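Local coordinates for PROTEIN (hypothetical protein EF0366) (Enterococcus faecalis, PDB 1VPY) that is of unknown function but belongs to the DUF72 family and adopts a TIM-barrel fold, at residues Lys76-Ile81 and Gln88-Ser93; Val119-Thr124 and Ala133-Ile138; Val189-Tyr194 and Ala235-Ala240. All blocks are in the same frame, centred on the assembly; numbering follows the deposited sequence.

Contact 1: residues Lys76-Ile81 and Gln88-Ser93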
# COMPACT_ATOMS: atom_id res chain seq x y z
N LYS A 76 6.31 0.48 2.99
CA LYS A 76 6.66 0.79 1.61
C LYS A 76 8.12 0.42 1.36
O LYS A 76 9.01 0.86 2.09
CB LYS A 76 6.41 2.27 1.31
CG LYS A 76 6.38 2.58 -0.18
CD LYS A 76 5.86 3.97 -0.46
CE LYS A 76 5.80 4.19 -1.96
NZ LYS A 76 5.66 5.61 -2.32
N VAL A 77 8.37 -0.40 0.35
CA VAL A 77 9.73 -0.87 0.02
C VAL A 77 10.64 0.25 -0.50
O VAL A 77 10.17 1.29 -0.99
CB VAL A 77 9.71 -2.04 -1.01
CG1 VAL A 77 8.85 -3.18 -0.51
CG2 VAL A 77 9.25 -1.57 -2.37
N TYR A 78 11.95 0.03 -0.38
CA TYR A 78 12.96 0.97 -0.86
C TYR A 78 12.73 1.36 -2.33
O TYR A 78 12.45 0.50 -3.17
CB TYR A 78 14.37 0.38 -0.65
CG TYR A 78 15.50 1.29 -1.08
CD1 TYR A 78 15.71 2.53 -0.46
CD2 TYR A 78 16.36 0.92 -2.12
CE1 TYR A 78 16.75 3.37 -0.86
CE2 TYR A 78 17.40 1.76 -2.53
CZ TYR A 78 17.59 2.98 -1.90
OH TYR A 78 18.62 3.81 -2.30
N SER A 79 12.86 2.65 -2.62
CA SER A 79 12.60 3.19 -3.96
C SER A 79 13.28 2.39 -5.09
O SER A 79 12.70 2.23 -6.17
CB SER A 79 12.98 4.67 -4.05
OG SER A 79 14.32 4.90 -3.64
N GLY A 80 14.48 1.91 -4.82
CA GLY A 80 15.22 1.07 -5.76
C GLY A 80 14.51 -0.22 -6.14
O GLY A 80 14.65 -0.70 -7.27
N ILE A 81 13.75 -0.78 -5.21
CA ILE A 81 13.02 -2.03 -5.43
C ILE A 81 11.85 -1.84 -6.40
O ILE A 81 11.51 -2.76 -7.14
CB ILE A 81 12.57 -2.68 -4.09
CG1 ILE A 81 13.78 -3.20 -3.31
CG2 ILE A 81 11.58 -3.82 -4.32
CD1 ILE A 81 13.55 -3.45 -1.82
N GLN A 88 21.89 2.25 -7.32
CA GLN A 88 23.28 1.95 -7.69
C GLN A 88 24.28 2.77 -6.87
O GLN A 88 25.40 2.32 -6.61
CB GLN A 88 23.53 2.20 -9.18
CG GLN A 88 22.86 1.22 -10.13
CD GLN A 88 21.45 1.63 -10.53
OE1 GLN A 88 20.73 0.85 -11.15
NE2 GLN A 88 21.05 2.86 -10.19
N THR A 89 23.86 3.97 -6.47
CA THR A 89 24.65 4.86 -5.62
C THR A 89 24.98 4.21 -4.27
O THR A 89 26.04 4.49 -3.69
CB THR A 89 23.92 6.21 -5.36
OG1 THR A 89 23.34 6.68 -6.58
CG2 THR A 89 24.88 7.26 -4.86
N TYR A 90 24.10 3.34 -3.79
CA TYR A 90 24.22 2.74 -2.46
C TYR A 90 24.39 1.22 -2.45
O TYR A 90 24.89 0.67 -1.47
CB TYR A 90 23.02 3.13 -1.58
CG TYR A 90 22.84 4.61 -1.38
CD1 TYR A 90 23.48 5.29 -0.35
CD2 TYR A 90 22.01 5.35 -2.22
CE1 TYR A 90 23.31 6.66 -0.16
CE2 TYR A 90 21.83 6.72 -2.05
CZ TYR A 90 22.48 7.36 -1.02
OH TYR A 90 22.30 8.71 -0.85
N TYR A 91 23.95 0.55 -3.51
CA TYR A 91 24.02 -0.92 -3.55
C TYR A 91 24.68 -1.45 -4.82
O TYR A 91 24.36 -0.99 -5.93
CB TYR A 91 22.63 -1.54 -3.29
CG TYR A 91 22.03 -1.09 -1.97
CD1 TYR A 91 22.45 -1.66 -0.76
CD2 TYR A 91 21.08 -0.07 -1.92
CE1 TYR A 91 21.92 -1.23 0.45
CE2 TYR A 91 20.55 0.36 -0.70
CZ TYR A 91 20.97 -0.23 0.48
OH TYR A 91 20.45 0.19 1.68
N ALA A 92 25.60 -2.40 -4.65
CA ALA A 92 26.44 -2.93 -5.74
C ALA A 92 25.67 -3.74 -6.79
O ALA A 92 26.05 -3.75 -7.96
CB ALA A 92 27.60 -3.75 -5.17
N SER A 93 24.61 -4.42 -6.35
CA SER A 93 23.73 -5.19 -7.23
C SER A 93 22.35 -5.32 -6.60
O SER A 93 22.17 -5.02 -5.41
CB SER A 93 24.31 -6.57 -7.54
OG SER A 93 24.45 -7.36 -6.37
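Y78 and Y91 form an offset edge-to-face pair. The edge of Y91 is turned toward one face of Y78. Their centroids are 5.7 Å apart and their planes meet at 79°. On the other face of Y78 lies S79 OG, 4.0 Å above the ring plane and displaced toward the rim. The Y90 ring carries T89 CG2 over one of its faces, also displaced toward the rim.

The closest approach of the pair is Y78 CE2 to Y91 CE2, at 3.9 Å. Y91 CE2 also comes within 4.1 Å of Y78 CZ. The touch is therefore on the hydroxyl half of the Y78 ring rather than over its centre. Y90 meets the very end of the same side chain. Its CD2 lies 3.7 Å from Y78 OH, and the two side chains cross at about a right angle. These contacts are van der Waals in kind, with no polar bond between the two segments.

Y78 reaches its partners because CG is anti to the backbone N (chi1 -179°), which extends the ring toward 88-93. Its backbone is held in a turn: I81 N donates to Y78 O at 2.7 Å. S79 OG is anchored by a hydrogen bond to Y51 O. Y78 is buried, whereas Y90 is exposed and touches a crystal neighbour. The three tyrosines thus run from the interior (Y78) to the surface (Y90).

Both segments belong to the long loop between strand 72-76 and helix 94-104. Y78 also packs on W87 of this loop, on I54 and on M97 of the helix. Y91 rests on I54 and on A100. Through M97 and A100 the two tyrosines lay the loop against helix 94-104, whose N-cap position is S93.

Contact 2: residues Val119-Thr124 and Ala133-Ile138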
# COMPACT_ATOMS: atom_id res chain seq x y z
N VAL A 119 4.88 -2.33 -2.77
CA VAL A 119 5.76 -2.04 -3.89
C VAL A 119 4.93 -1.21 -4.87
O VAL A 119 4.04 -1.73 -5.54
CB VAL A 119 6.29 -3.33 -4.56
CG1 VAL A 119 7.32 -3.00 -5.63
CG2 VAL A 119 6.89 -4.27 -3.52
N GLN A 120 5.22 0.09 -4.91
CA GLN A 120 4.42 1.05 -5.66
C GLN A 120 5.22 1.60 -6.85
O GLN A 120 6.24 2.26 -6.66
CB GLN A 120 3.98 2.17 -4.70
CG GLN A 120 3.13 3.27 -5.32
CD GLN A 120 3.97 4.40 -5.85
OE1 GLN A 120 4.72 5.05 -5.11
NE2 GLN A 120 3.87 4.64 -7.15
N PHE A 121 4.74 1.32 -8.07
CA PHE A 121 5.47 1.68 -9.30
C PHE A 121 5.04 3.01 -9.91
O PHE A 121 3.98 3.52 -9.62
CB PHE A 121 5.34 0.57 -10.35
CG PHE A 121 6.00 -0.71 -9.95
CD1 PHE A 121 7.35 -0.92 -10.20
CD2 PHE A 121 5.28 -1.71 -9.31
CE1 PHE A 121 7.97 -2.11 -9.83
CE2 PHE A 121 5.88 -2.90 -8.94
CZ PHE A 121 7.24 -3.10 -9.20
N SER A 122 5.89 3.55 -10.78
CA SER A 122 5.61 4.82 -11.43
C SER A 122 4.67 4.70 -12.63
O SER A 122 4.35 3.60 -13.08
CB SER A 122 6.91 5.47 -11.87
OG SER A 122 7.71 5.73 -10.74
N GLY A 123 4.25 5.86 -13.13
CA GLY A 123 3.41 5.93 -14.32
C GLY A 123 4.10 5.38 -15.56
O GLY A 123 3.43 5.02 -16.52
N THR A 124 5.43 5.32 -15.52
CA THR A 124 6.24 4.85 -16.65
C THR A 124 6.41 3.32 -16.66
O THR A 124 6.84 2.74 -17.66
CB THR A 124 7.63 5.51 -16.66
OG1 THR A 124 8.40 5.03 -15.54
CG2 THR A 124 7.52 7.03 -16.59
N ALA A 133 8.25 -9.79 -16.11
CA ALA A 133 9.37 -10.63 -15.66
C ALA A 133 10.14 -10.01 -14.48
O ALA A 133 10.90 -10.70 -13.81
CB ALA A 133 10.31 -10.94 -16.81
N TYR A 134 9.95 -8.71 -14.26
CA TYR A 134 10.49 -8.05 -13.06
C TYR A 134 9.58 -8.29 -11.86
O TYR A 134 10.07 -8.41 -10.73
CB TYR A 134 10.70 -6.55 -13.28
CG TYR A 134 11.32 -5.86 -12.08
CD1 TYR A 134 12.70 -5.88 -11.88
CD2 TYR A 134 10.53 -5.20 -11.14
CE1 TYR A 134 13.28 -5.26 -10.78
CE2 TYR A 134 11.09 -4.57 -10.03
CZ TYR A 134 12.47 -4.61 -9.86
OH TYR A 134 13.05 -4.00 -8.78
N LEU A 135 8.27 -8.34 -12.09
CA LEU A 135 7.31 -8.64 -11.03
C LEU A 135 7.51 -10.07 -10.52
O LEU A 135 7.28 -10.35 -9.34
CB LEU A 135 5.87 -8.44 -11.49
CG LEU A 135 5.37 -7.01 -11.77
CD1 LEU A 135 3.90 -7.01 -12.14
CD2 LEU A 135 5.61 -6.09 -10.60
N GLN A 136 7.94 -10.96 -11.41
CA GLN A 136 8.29 -12.32 -11.03
C GLN A 136 9.54 -12.32 -10.16
O GLN A 136 9.61 -13.07 -9.18
CB GLN A 136 8.45 -13.21 -12.26
CG GLN A 136 7.13 -13.44 -12.98
CD GLN A 136 7.26 -14.29 -14.23
OE1 GLN A 136 8.25 -14.21 -14.95
NE2 GLN A 136 6.25 -15.10 -14.49
N LYS A 137 10.50 -11.47 -10.49
CA LYS A 137 11.70 -11.28 -9.66
C LYS A 137 11.35 -10.78 -8.26
O LYS A 137 11.95 -11.20 -7.27
CB LYS A 137 12.72 -10.35 -10.33
CG LYS A 137 13.43 -10.94 -11.56
CD LYS A 137 14.76 -10.24 -11.85
CE LYS A 137 14.58 -8.89 -12.55
NZ LYS A 137 15.80 -8.04 -12.43
N ILE A 138 10.36 -9.87 -8.18
CA ILE A 138 9.86 -9.37 -6.90
C ILE A 138 9.33 -10.53 -6.05
O ILE A 138 9.67 -10.63 -4.87
CB ILE A 138 8.72 -8.32 -7.09
CG1 ILE A 138 9.24 -7.05 -7.76
CG2 ILE A 138 8.05 -8.00 -5.75
CD1 ILE A 138 10.11 -6.17 -6.88
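The hydroxyl of Y134 is hydrogen-bonded to the backbone O of I81, in the loop that follows strand 72-76. This bond fixes the polar end of a side chain whose ring packs against F121. Y134 CE2 lies at the edge of the F121 ring, close to its plane, and is 4.0 Å from F121 CE1. The two ring planes are nearly perpendicular. With chi1 at -177° the Y134 ring swings away from the backbone N and leaves the helix toward F121.

L135 reaches the same phenylalanine by one methyl. Its CD2 is 3.6 Å from F121 CE2 and 3.7 Å from F121 CZ. L135 also packs on F168 and M169 of helix 162-171. F121 also stacks on the ring of F125. Further along, V119 CG1 and I138 CD1 meet more loosely, at 4.4 Å.

All five touching side chains are buried and the contact between the segments is apolar. The side chain of Y134 is about 4 Å from a bound molecule of unknown identity, probably from the crystallisation liquor.

The arrangement joins the end of strand 114-120 to helix 129-141 within a beta-alpha-beta unit completed by strand 147-150. V119 and F121 are backbone-bonded to that next strand, while helix 129-141 covers the barrel wall from outside.

Contact 3: residues Val189-Tyr194 and Ala235-Ala240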
# COMPACT_ATOMS: atom_id res chain seq x y z
N VAL A 189 -5.75 5.82 -14.58
CA VAL A 189 -5.70 4.68 -13.67
C VAL A 189 -7.04 4.55 -12.94
O VAL A 189 -7.42 5.44 -12.17
CB VAL A 189 -4.58 4.83 -12.61
CG1 VAL A 189 -4.58 3.65 -11.65
CG2 VAL A 189 -3.24 4.99 -13.29
N PRO A 190 -7.76 3.43 -13.15
CA PRO A 190 -9.12 3.38 -12.60
C PRO A 190 -9.17 2.93 -11.14
O PRO A 190 -8.16 2.52 -10.57
CB PRO A 190 -9.83 2.37 -13.51
CG PRO A 190 -8.73 1.58 -14.20
CD PRO A 190 -7.40 2.18 -13.83
N PHE A 191 -10.35 3.05 -10.53
CA PHE A 191 -10.63 2.50 -9.21
C PHE A 191 -11.25 1.13 -9.45
O PHE A 191 -12.43 1.02 -9.77
CB PHE A 191 -11.58 3.43 -8.46
CG PHE A 191 -12.00 2.92 -7.11
CD1 PHE A 191 -11.17 3.09 -6.00
CD2 PHE A 191 -13.23 2.30 -6.93
CE1 PHE A 191 -11.55 2.64 -4.75
CE2 PHE A 191 -13.62 1.85 -5.68
CZ PHE A 191 -12.78 2.02 -4.58
N TYR A 192 -10.44 0.08 -9.30
CA TYR A 192 -10.81 -1.26 -9.76
C TYR A 192 -10.93 -2.28 -8.62
O TYR A 192 -9.99 -3.03 -8.36
CB TYR A 192 -9.77 -1.74 -10.77
CG TYR A 192 -10.28 -2.72 -11.80
CD1 TYR A 192 -10.93 -2.28 -12.95
CD2 TYR A 192 -10.10 -4.09 -11.64
CE1 TYR A 192 -11.40 -3.17 -13.91
CE2 TYR A 192 -10.56 -5.00 -12.59
CZ TYR A 192 -11.21 -4.54 -13.72
OH TYR A 192 -11.67 -5.43 -14.67
N PRO A 193 -12.09 -2.31 -7.95
CA PRO A 193 -12.24 -3.12 -6.73
C PRO A 193 -12.37 -4.61 -7.06
O PRO A 193 -13.44 -5.08 -7.46
CB PRO A 193 -13.53 -2.57 -6.09
CG PRO A 193 -14.33 -2.03 -7.22
CD PRO A 193 -13.35 -1.62 -8.32
N TYR A 194 -11.26 -5.33 -6.87
CA TYR A 194 -11.17 -6.75 -7.22
C TYR A 194 -10.17 -7.39 -6.28
O TYR A 194 -9.10 -6.82 -6.05
CB TYR A 194 -10.70 -6.92 -8.67
CG TYR A 194 -10.65 -8.36 -9.14
CD1 TYR A 194 -9.56 -9.19 -8.85
CD2 TYR A 194 -11.71 -8.90 -9.87
CE1 TYR A 194 -9.52 -10.51 -9.28
CE2 TYR A 194 -11.68 -10.23 -10.31
CZ TYR A 194 -10.59 -11.02 -10.00
OH TYR A 194 -10.57 -12.33 -10.43
N ALA A 235 -18.82 8.09 1.28
CA ALA A 235 -19.92 7.14 1.17
C ALA A 235 -19.70 6.14 0.04
O ALA A 235 -19.93 4.95 0.22
CB ALA A 235 -21.25 7.88 0.99
N ASP A 236 -19.26 6.64 -1.12
CA ASP A 236 -18.99 5.78 -2.28
C ASP A 236 -17.87 4.81 -1.94
O ASP A 236 -18.02 3.60 -2.12
CB ASP A 236 -18.59 6.61 -3.50
CG ASP A 236 -19.73 7.47 -4.04
OD1 ASP A 236 -20.89 7.02 -4.07
OD2 ASP A 236 -19.45 8.62 -4.46
N LEU A 237 -16.77 5.34 -1.41
CA LEU A 237 -15.58 4.54 -1.09
C LEU A 237 -15.84 3.53 0.02
O LEU A 237 -15.20 2.47 0.06
CB LEU A 237 -14.41 5.43 -0.70
CG LEU A 237 -13.90 6.44 -1.72
CD1 LEU A 237 -13.03 7.49 -1.04
CD2 LEU A 237 -13.15 5.78 -2.85
N SER A 238 -16.76 3.84 0.93
CA SER A 238 -17.14 2.91 1.97
C SER A 238 -17.90 1.70 1.42
O SER A 238 -17.66 0.56 1.85
CB SER A 238 -17.95 3.62 3.05
OG SER A 238 -17.15 4.59 3.70
N GLU A 239 -18.81 1.94 0.47
CA GLU A 239 -19.55 0.87 -0.21
C GLU A 239 -18.57 -0.15 -0.79
O GLU A 239 -18.76 -1.35 -0.63
CB GLU A 239 -20.43 1.41 -1.35
CG GLU A 239 -21.85 1.81 -0.99
CD GLU A 239 -22.72 2.00 -2.23
OE1 GLU A 239 -23.21 0.98 -2.78
OE2 GLU A 239 -22.93 3.17 -2.66
N ALA A 240 -17.54 0.35 -1.46
CA ALA A 240 -16.54 -0.48 -2.13
C ALA A 240 -15.68 -1.25 -1.14
O ALA A 240 -15.37 -2.43 -1.35
CB ALA A 240 -15.69 0.35 -3.07
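F191 projects its ring toward helix 231-245 and meets it end on. A240 CB sits at the edge of the ring and in its plane. It is 3.7 Å from both F191 CE2 and F191 CZ, so the methyl faces the bond between these two carbons. L237 comes to the CE1 side of the ring, at an oblique angle. Its CD2 is 4.0 Å from F191 CE1 and 4.2 Å from F191 CZ.

The tip carbon CZ is therefore shared between the two helix residues. L237 and A240 are three residues apart and present neighbouring methyls about one helical turn from each other. The ring ends against both.

The torsions explain the geometry. At F191 a chi1 of 177° places CG opposite the backbone N, and the phenyl group runs straight from the loop toward the helix. The CB of L237 does not point at the loop, but its branch swings back so that CD2 reaches the ring. A240 points toward the loop and needs no such detour.

The inner surroundings of F191 are I178 and D180 of strand 175-180 and F203 and F205 of strand 201-205. L237 shares D180 and F205 with it. On the loop's other flank, Y192 packs on V162 and L166 of helix 162-171.

The chain between strands 175-180 and 201-205 forms no regular helix. Segment 189-194 instead covers these strands from outside, between helices 162-171 and 231-245. A layer of this kind packed round a closed parallel sheet is characteristic of the TIM barrel, here with a loop where a helix would ordinarily lie.

How the contacts relate
The three contacts follow one another along the chain; none nests in or crosses another. Contact 1 closes the loop between the third strand, 72-76, and helix 94-104. Contact 2 comes next and closes the strand-to-helix connection after strand 114-120. These two touch directly. Besides the bond from Y134 to the first loop, K76 NZ is 3.0 Å from Q120 OE1, a probable hydrogen bond. V77 and V119 also pack together. Contact 3 is the longest in sequence, bridging from the loop after strand 175-180 across strand 201-205 to helix 231-245. Its centre lies about 32 Å from that of contact 1, on the opposite side of the chain's centre.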